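Local coordinates for protein xylulose kinase (Bifidobacterium adolescentis ATCC 15703, PDB 3I8B) that probably catalyses the ATP-dependent phosphorylation of D-xylulose to D-xylulose 5-phosphate, as a member of the FGGY family of carbohydrate kinases, at residues G117-D121 against P122-G126; E416-S420 against L421-I425. All blocks are in the same frame, centred on the assembly; numbering follows the deposited sequence.

Interaction 1: G117-D121 against P122-G126; sequences GEPED and PIARG
Arg125 NH1 is shared by two consecutive backbone carbonyls of the incoming loop. Its bond to Pro119 O, 2.9 Å long, is the straighter (154° at the hydrogen): it lands on a lone pair of that oxygen and lies close to the guanidinium plane. The second, from Arg125 NH1 to Glu120 O, is equally short but bent to 134° and weak. The arginine reaches both by leaving the backbone with CG anti to N and then bending at chi3 (69°), which turns the edge of the guanidinium toward the two carbonyls. Arg125 NE donates to Gly110 O, and the Glu118 carboxylate, bonded to Gln115 N and Arg129, only skirts the arginine's CD. A methionine in place of Arg125 would probably leave the carbonyls of Pro119 and Glu120 without this shared donor and free the loop to shift. The Pro119 ring packs against the first turn of the helix, Pro119 CB being 3.8 Å from Ala124 CB. Asp121 serves the helix twice. Its carbonyl takes the first backbone bond, Arg125 N to Asp121 O at 2.9 Å, while its carboxylate accepts Ala124 N at Asp121 OD2, 3.2 Å away, from above the carboxylate plane. With Pro122 following directly, this is a classic aspartate N-cap, starting helix 122-134.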
ATOM      1  N   GLY A 117      24.179  16.364 -13.470  1.00 42.76           N
ATOM      2  CA  GLY A 117      23.951  15.009 -12.996  1.00 43.34           C
ATOM      3  C   GLY A 117      22.644  14.362 -13.429  1.00 40.89           C
ATOM      4  O   GLY A 117      22.551  13.132 -13.505  1.00 41.71           O
ATOM      5  N   GLU A 118      21.629  15.177 -13.703  1.00 34.40           N
ATOM      6  CA  GLU A 118      20.341  14.657 -14.149  1.00 31.18           C
ATOM      7  C   GLU A 118      20.471  13.955 -15.500  1.00 27.96           C
ATOM      8  O   GLU A 118      21.318  14.326 -16.312  1.00 30.15           O
ATOM      9  CB  GLU A 118      19.311  15.784 -14.228  1.00 29.80           C
ATOM     10  CG  GLU A 118      18.832  16.271 -12.865  1.00 28.20           C
ATOM     11  CD  GLU A 118      17.829  17.399 -12.970  1.00 29.02           C
ATOM     12  OE1 GLU A 118      18.012  18.277 -13.848  1.00 22.65           O
ATOM     13  OE2 GLU A 118      16.862  17.412 -12.172  1.00 23.92           O
ATOM     14  N   PRO A 119      19.639  12.923 -15.731  1.00 26.52           N
ATOM     15  CA  PRO A 119      19.574  12.185 -17.001  1.00 25.05           C
ATOM     16  C   PRO A 119      19.256  13.112 -18.171  1.00 25.72           C
ATOM     17  O   PRO A 119      18.547  14.105 -17.992  1.00 23.47           O
ATOM     18  CB  PRO A 119      18.394  11.231 -16.800  1.00 24.43           C
ATOM     19  CG  PRO A 119      18.207  11.125 -15.327  1.00 27.37           C
ATOM     20  CD  PRO A 119      18.694  12.406 -14.726  1.00 27.53           C
ATOM     21  N   GLU A 120      19.763  12.783 -19.356  1.00 29.51           N
ATOM     22  CA  GLU A 120      19.464  13.564 -20.550  1.00 26.15           C
ATOM     23  C   GLU A 120      18.073  13.247 -21.086  1.00 24.33           C
ATOM     24  O   GLU A 120      17.381  14.123 -21.602  1.00 26.54           O
ATOM     25  CB  GLU A 120      20.522  13.337 -21.643  1.00 31.46           C
ATOM     26  CG  GLU A 120      21.657  14.339 -21.605  1.00 31.28           C
ATOM     27  CD  GLU A 120      21.144  15.770 -21.556  1.00 37.94           C
ATOM     28  OE1 GLU A 120      20.076  16.044 -22.156  1.00 38.35           O
ATOM     29  OE2 GLU A 120      21.806  16.619 -20.918  1.00 42.60           O
ATOM     30  N   ASP A 121      17.675  11.985 -20.981  1.00 23.32           N
ATOM     31  CA  ASP A 121      16.335  11.585 -21.383  1.00 21.13           C
ATOM     32  C   ASP A 121      15.291  12.257 -20.481  1.00 21.95           C
ATOM     33  O   ASP A 121      15.351  12.129 -19.254  1.00 21.61           O
ATOM     34  CB  ASP A 121      16.197  10.065 -21.322  1.00 20.16           C
ATOM     35  CG  ASP A 121      14.792   9.598 -21.647  1.00 26.64           C
ATOM     36  OD1 ASP A 121      14.200  10.121 -22.612  1.00 30.26           O
ATOM     37  OD2 ASP A 121      14.280   8.704 -20.943  1.00 29.29           O
ATOM     38  N   PRO A 122      14.336  12.984 -21.087  1.00 21.97           N
ATOM     39  CA  PRO A 122      13.337  13.754 -20.333  1.00 14.39           C
ATOM     40  C   PRO A 122      12.459  12.853 -19.451  1.00 15.49           C
ATOM     41  O   PRO A 122      12.053  13.263 -18.362  1.00 18.11           O
ATOM     42  CB  PRO A 122      12.480  14.409 -21.426  1.00 20.95           C
ATOM     43  CG  PRO A 122      13.205  14.177 -22.727  1.00 19.29           C
ATOM     44  CD  PRO A 122      14.090  13.004 -22.542  1.00 20.52           C
ATOM     45  N   ILE A 123      12.181  11.638 -19.909  1.00 17.06           N
ATOM     46  CA  ILE A 123      11.362  10.704 -19.136  1.00 19.34           C
ATOM     47  C   ILE A 123      12.105  10.203 -17.886  1.00 18.35           C
ATOM     48  O   ILE A 123      11.575  10.258 -16.775  1.00 15.88           O
ATOM     49  CB  ILE A 123      10.872   9.512 -19.990  1.00 14.69           C
ATOM     50  CG1 ILE A 123      10.221  10.005 -21.292  1.00 22.05           C
ATOM     51  CG2 ILE A 123       9.902   8.638 -19.197  1.00 20.66           C
ATOM     52  CD1 ILE A 123       8.888  10.709 -21.107  1.00 16.98           C
ATOM     53  N   ALA A 124      13.331   9.722 -18.072  1.00 18.26           N
ATOM     54  CA  ALA A 124      14.147   9.275 -16.949  1.00 19.36           C
ATOM     55  C   ALA A 124      14.315  10.423 -15.971  1.00 20.38           C
ATOM     56  O   ALA A 124      14.347  10.227 -14.754  1.00 16.73           O
ATOM     57  CB  ALA A 124      15.513   8.796 -17.436  1.00 21.93           C
ATOM     58  N   ARG A 125      14.438  11.630 -16.519  1.00 18.50           N
ATOM     59  CA  ARG A 125      14.678  12.818 -15.717  1.00 18.77           C
ATOM     60  C   ARG A 125      13.428  13.205 -14.921  1.00 16.75           C
ATOM     61  O   ARG A 125      13.517  13.597 -13.758  1.00 17.13           O
ATOM     62  CB  ARG A 125      15.156  13.972 -16.604  1.00 18.10           C
ATOM     63  CG  ARG A 125      15.460  15.251 -15.852  1.00 16.70           C
ATOM     64  CD  ARG A 125      16.229  16.239 -16.707  1.00 20.88           C
ATOM     65  NE  ARG A 125      15.439  16.792 -17.806  1.00 18.71           N
ATOM     66  CZ  ARG A 125      15.737  16.629 -19.093  1.00 20.34           C
ATOM     67  NH1 ARG A 125      16.800  15.915 -19.431  1.00 23.17           N
ATOM     68  NH2 ARG A 125      14.974  17.172 -20.040  1.00 16.04           N
ATOM     69  N   GLY A 126      12.265  13.078 -15.550  1.00 17.74           N
ATOM     70  CA  GLY A 126      11.015  13.378 -14.887  1.00 15.27           C
ATOM     71  C   GLY A 126      10.771  12.381 -13.769  1.00 15.65           C
ATOM     72  O   GLY A 126      10.377  12.765 -12.678  1.00 13.19           O
TER

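Interaction 2: E416-S420 against L421-I425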
ATOM      1  N   GLU A 416      16.913  -6.990  -2.988  1.00 16.98           N
ATOM      2  CA  GLU A 416      18.211  -6.410  -3.315  1.00 14.10           C
ATOM      3  C   GLU A 416      18.088  -4.958  -3.760  1.00 19.29           C
ATOM      4  O   GLU A 416      18.944  -4.132  -3.455  1.00 18.21           O
ATOM      5  CB  GLU A 416      18.892  -7.230  -4.408  1.00 21.16           C
ATOM      6  CG  GLU A 416      19.230  -8.634  -3.957  1.00 19.85           C
ATOM      7  CD  GLU A 416      20.081  -8.630  -2.710  1.00 19.27           C
ATOM      8  OE1 GLU A 416      20.803  -7.634  -2.499  1.00 23.12           O
ATOM      9  OE2 GLU A 416      20.027  -9.612  -1.942  1.00 19.81           O
ATOM     10  N   LEU A 417      17.025  -4.652  -4.496  1.00 16.66           N
ATOM     11  CA  LEU A 417      16.784  -3.280  -4.908  1.00 17.05           C
ATOM     12  C   LEU A 417      16.488  -2.391  -3.694  1.00 17.05           C
ATOM     13  O   LEU A 417      17.023  -1.281  -3.570  1.00 17.50           O
ATOM     14  CB  LEU A 417      15.630  -3.237  -5.889  1.00 15.55           C
ATOM     15  CG  LEU A 417      15.269  -1.886  -6.491  1.00 17.78           C
ATOM     16  CD1 LEU A 417      16.449  -1.291  -7.228  1.00 22.21           C
ATOM     17  CD2 LEU A 417      14.091  -2.061  -7.427  1.00 15.95           C
ATOM     18  N   ILE A 418      15.635  -2.871  -2.792  1.00 15.92           N
ATOM     19  CA  ILE A 418      15.336  -2.106  -1.578  1.00 14.73           C
ATOM     20  C   ILE A 418      16.602  -1.891  -0.752  1.00 13.61           C
ATOM     21  O   ILE A 418      16.887  -0.776  -0.330  1.00 17.15           O
ATOM     22  CB  ILE A 418      14.215  -2.755  -0.742  1.00 15.37           C
ATOM     23  CG1 ILE A 418      12.886  -2.620  -1.491  1.00 13.97           C
ATOM     24  CG2 ILE A 418      14.148  -2.110   0.661  1.00 15.72           C
ATOM     25  CD1 ILE A 418      11.716  -3.402  -0.905  1.00 17.23           C
ATOM     26  N   ARG A 419      17.381  -2.949  -0.561  1.00 15.35           N
ATOM     27  CA  ARG A 419      18.684  -2.827   0.084  1.00 15.86           C
ATOM     28  C   ARG A 419      19.563  -1.768  -0.574  1.00 16.46           C
ATOM     29  O   ARG A 419      20.256  -1.014   0.111  1.00 15.78           O
ATOM     30  CB  ARG A 419      19.417  -4.173   0.095  1.00 16.38           C
ATOM     31  CG  ARG A 419      18.778  -5.228   0.955  1.00 17.12           C
ATOM     32  CD  ARG A 419      19.630  -6.490   0.984  1.00 20.04           C
ATOM     33  NE  ARG A 419      19.206  -7.414   2.027  1.00 21.09           N
ATOM     34  CZ  ARG A 419      18.800  -8.660   1.812  1.00 20.12           C
ATOM     35  NH1 ARG A 419      18.765  -9.155   0.581  1.00 20.69           N
ATOM     36  NH2 ARG A 419      18.435  -9.418   2.834  1.00 22.07           N
ATOM     37  N   SER A 420      19.516  -1.699  -1.904  1.00 18.29           N
ATOM     38  CA  SER A 420      20.338  -0.759  -2.656  1.00 18.74           C
ATOM     39  C   SER A 420      19.930   0.692  -2.395  1.00 19.87           C
ATOM     40  O   SER A 420      20.718   1.613  -2.622  1.00 17.80           O
ATOM     41  CB  SER A 420      20.282  -1.062  -4.160  1.00 19.48           C
ATOM     42  OG  SER A 420      19.171  -0.420  -4.764  1.00 21.18           O
ATOM     43  N   LEU A 421      18.709   0.888  -1.907  1.00 18.42           N
ATOM     44  CA  LEU A 421      18.237   2.222  -1.524  1.00 17.81           C
ATOM     45  C   LEU A 421      18.706   2.610  -0.113  1.00 19.68           C
ATOM     46  O   LEU A 421      18.315   3.649   0.419  1.00 18.72           O
ATOM     47  CB  LEU A 421      16.706   2.299  -1.600  1.00 18.06           C
ATOM     48  CG  LEU A 421      16.064   1.858  -2.917  1.00 22.46           C
ATOM     49  CD1 LEU A 421      14.545   1.960  -2.839  1.00 18.62           C
ATOM     50  CD2 LEU A 421      16.604   2.659  -4.106  1.00 16.43           C
ATOM     51  N   GLY A 422      19.548   1.775   0.489  1.00 16.58           N
ATOM     52  CA  GLY A 422      20.059   2.047   1.818  1.00 18.55           C
ATOM     53  C   GLY A 422      19.273   1.449   2.975  1.00 17.87           C
ATOM     54  O   GLY A 422      19.632   1.665   4.125  1.00 21.96           O
ATOM     55  N   ALA A 423      18.210   0.701   2.680  1.00 18.88           N
ATOM     56  CA  ALA A 423      17.401   0.060   3.725  1.00 21.06           C
ATOM     57  C   ALA A 423      17.820  -1.390   4.008  1.00 20.80           C
ATOM     58  O   ALA A 423      17.562  -2.278   3.202  1.00 19.65           O
ATOM     59  CB  ALA A 423      15.923   0.105   3.348  1.00 17.25           C
ATOM     60  N   SER A 424      18.455  -1.628   5.153  1.00 21.68           N
ATOM     61  CA  SER A 424      18.804  -2.990   5.556  1.00 19.93           C
ATOM     62  C   SER A 424      17.560  -3.862   5.639  1.00 20.50           C
ATOM     63  O   SER A 424      16.497  -3.407   6.058  1.00 16.84           O
ATOM     64  CB  SER A 424      19.488  -3.005   6.932  1.00 21.59           C
ATOM     65  OG  SER A 424      20.764  -2.387   6.896  1.00 24.24           O
ATOM     66  N   ILE A 425      17.707  -5.127   5.263  1.00 16.84           N
ATOM     67  CA  ILE A 425      16.653  -6.106   5.477  1.00 20.19           C
ATOM     68  C   ILE A 425      17.240  -7.319   6.192  1.00 23.56           C
ATOM     69  O   ILE A 425      18.078  -8.024   5.629  1.00 20.80           O
ATOM     70  CB  ILE A 425      16.018  -6.544   4.151  1.00 19.48           C
ATOM     71  CG1 ILE A 425      15.211  -5.395   3.544  1.00 17.45           C
ATOM     72  CG2 ILE A 425      15.119  -7.754   4.371  1.00 21.92           C
ATOM     73  CD1 ILE A 425      14.617  -5.725   2.195  1.00 16.85           C
TER
HETATM   74  O   HOH W   1      20.474  -6.007   4.398  1.00 19.50           O
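Between Arg419 and Ala423 the backbone leaves helix 396-420 through a tight turn, in which Gly422 N bonds Arg419 O at 2.9 Å and Gly422 itself takes a positive phi (93°). This is a glycine-terminated helix end that resembles a Schellman motif but does not complete it: Ala423 N stays 3.6 Å from Ile418 O and, although buried, has no partner in the model. Ile418 O instead receives Leu421 N, which bonds Leu417 O weakly as well. Ser420 OG turns back on the helix, its chi1 of 86° bringing it to 2.6 Å from Leu417 O. Beyond the turn the chain doubles back along the helix toward strand 427-431 of the C-terminal, actin-like domain. On the inner side Ile418 CG2 meets both Ala423 CB at 3.9 Å and Ile425 CD1 at 4.0 Å, and the two isoleucines, crossing at about a right angle, also rest on Ala301 of strand 297-301. Arg419, extended from CG to NE, spans the outer side. Its NH1 forms a salt bridge with Glu416 OE2, though the hydrogen bond within it is weak; Arg412 pairs with the same oxygen. Another edge faces the returning chain: a water accepts from Arg419 NE at 3.0 Å and from Ile425 N at 3.0 Å, and Arg419 NH2 donates almost straight (166°) to Ile425 O, 3.1 Å away and near the guanidinium plane.

Interactions 1 and 2 are both local and sit at opposite kinds of helix end, one at the start of helix 122-134 and the other at the finish of helix 396-420. They hold no element in common: their centres are about 23 Å apart, their nearest atoms about 13 Å, and they belong to the N-terminal and C-terminal FGGY domains respectively. Interaction 1 is a surface contact, dominated by polar groups with one small proline-alanine touch. Interaction 2 is partly buried, and aliphatic packing against a sheet strand supplements its polar bonds. In each, an arginine of the helix donates to the adjoining loop's backbone, to two carbonyls in interaction 1 and to one in interaction 2, and at 416-425 a water also bridges the arginine to the loop.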